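Local coordinates for protein transcriptional regulator, MarR family, putative (Bacillus cereus, PDB 3BJA) that probably binds DNA and regulates transcription as a dimeric winged helix-turn-helix protein of the MarR family, at residues 62-65 / 66-69. Residues are numbered along the deposited sequence; the frame is centred on the assembly and turned at random.
Sequences SNMT and TMIQ
Met-64 packs against Met-67 and Ile-68 at the N-terminal end of helix 64-73; Met-64 and Met-67 are both modelled as selenomethionine. This helix follows helix 50-56 in the winged helix-turn-helix of the MarR fold and, as in relatives, is probably the one that reads DNA.

Three i to i+4 backbone bonds establish the helix here. Met-67 N reaches Asn-63 O at 2.8 Å, with an N-H...O angle of 164°. Ile-68 N meets Met-64 O at the same 2.8 Å, whereas Gln-69 N lies 3.2 Å from Thr-65 O, the longest of the three. Asn-63 occupies the N-cap position, yet its side chain supplies no capping bond: with CG between backbone N and carbonyl carbon (chi1 63°), the Asn-63 side chain crosses that of Met-67 at about a right angle, with ND2 4.1 Å from Met-67 CB.

The apolar contacts lie on the buried flank. Met-64 folds back through bends at chi2 (-72°) and chi3, which explains how a side chain whose CB leads away from residues 66-69 still returns its end to them. Beyond this turn, Met-64 also touches Met-50, Leu-53 and Ile-54 of helix 50-56, while Met-67 touches Val-34, Gln-35 and Val-38 of helix 33-44, so the two residues pack helix 64-73 against both helices. Thr-65 and Thr-66 are exposed instead. Within the cluster, Met-67 CE comes to 3.5 Å from Met-64 SE, and Met-64 CE sits 3.4 Å from Ile-68 CD1.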
loop_
_atom_site.group_PDB
_atom_site.type_symbol
_atom_site.label_atom_id
_atom_site.label_comp_id
_atom_site.label_asym_id
_atom_site.label_seq_id
_atom_site.Cartn_x
_atom_site.Cartn_y
_atom_site.Cartn_z
ATOM N N SER A 62 -8.844 5.115 -0.104
ATOM C CA SER A 62 -9.439 6.462 -0.062
ATOM C C SER A 62 -10.885 6.524 -0.606
ATOM O O SER A 62 -11.333 7.598 -1.023
ATOM C CB SER A 62 -8.546 7.451 -0.832
ATOM N N ASN A 63 -11.610 5.400 -0.582
ATOM C CA ASN A 63 -13.001 5.310 -1.078
ATOM C C ASN A 63 -13.789 4.059 -0.586
ATOM O O ASN A 63 -14.547 3.458 -1.357
ATOM C CB ASN A 63 -13.047 5.451 -2.633
ATOM C CG ASN A 63 -12.308 4.314 -3.409
ATOM O OD1 ASN A 63 -12.458 4.227 -4.629
ATOM N ND2 ASN A 63 -11.529 3.467 -2.719
HETATM N N MSE A 64 -13.616 3.703 0.697
HETATM C CA MSE A 64 -14.270 2.522 1.325
HETATM C C MSE A 64 -15.759 2.373 1.085
HETATM O O MSE A 64 -16.212 1.300 0.676
HETATM C CB MSE A 64 -14.040 2.470 2.850
HETATM C CG MSE A 64 -12.827 1.682 3.261
HETATM SE SE MSE A 64 -13.051 -0.236 3.040
HETATM C CE MSE A 64 -14.512 -0.571 4.276
ATOM N N THR A 65 -16.502 3.440 1.359
ATOM C CA THR A 65 -17.955 3.439 1.198
ATOM C C THR A 65 -18.382 3.200 -0.262
ATOM O O THR A 65 -19.351 2.466 -0.516
ATOM C CB THR A 65 -18.577 4.736 1.771
ATOM O OG1 THR A 65 -18.187 4.860 3.144
ATOM C CG2 THR A 65 -20.103 4.710 1.683
ATOM N N THR A 66 -17.647 3.804 -1.199
ATOM C CA THR A 66 -17.902 3.633 -2.634
ATOM C C THR A 66 -17.527 2.210 -3.054
ATOM O O THR A 66 -18.285 1.525 -3.750
ATOM C CB THR A 66 -17.082 4.635 -3.498
ATOM O OG1 THR A 66 -17.150 5.951 -2.925
ATOM C CG2 THR A 66 -17.610 4.668 -4.945
HETATM N N MSE A 67 -16.353 1.790 -2.598
HETATM C CA MSE A 67 -15.787 0.468 -2.882
HETATM C C MSE A 67 -16.658 -0.695 -2.337
HETATM O O MSE A 67 -16.769 -1.731 -2.993
HETATM C CB MSE A 67 -14.317 0.448 -2.387
HETATM C CG MSE A 67 -13.474 -0.695 -2.861
HETATM SE SE MSE A 67 -13.658 -2.169 -1.679
HETATM C CE MSE A 67 -12.565 -1.550 -0.202
ATOM N N ILE A 68 -17.265 -0.513 -1.158
ATOM C CA ILE A 68 -18.207 -1.503 -0.572
ATOM C C ILE A 68 -19.524 -1.541 -1.343
ATOM O O ILE A 68 -20.084 -2.610 -1.535
ATOM C CB ILE A 68 -18.430 -1.300 0.978
ATOM C CG1 ILE A 68 -17.392 -2.115 1.781
ATOM C CG2 ILE A 68 -19.792 -1.792 1.445
ATOM C CD1 ILE A 68 -15.963 -1.751 1.493
ATOM N N GLN A 69 -20.030 -0.380 -1.752
ATOM C CA GLN A 69 -21.240 -0.304 -2.605
ATOM C C GLN A 69 -21.103 -1.075 -3.922
ATOM O O GLN A 69 -22.056 -1.714 -4.373
ATOM C CB GLN A 69 -21.648 1.159 -2.885
ATOM C CG GLN A 69 -22.813 1.614 -2.029
ATOM C CD GLN A 69 -24.152 1.003 -2.484
ATOM O OE1 GLN A 69 -24.477 0.997 -3.673
ATOM N NE2 GLN A 69 -24.931 0.504 -1.529
#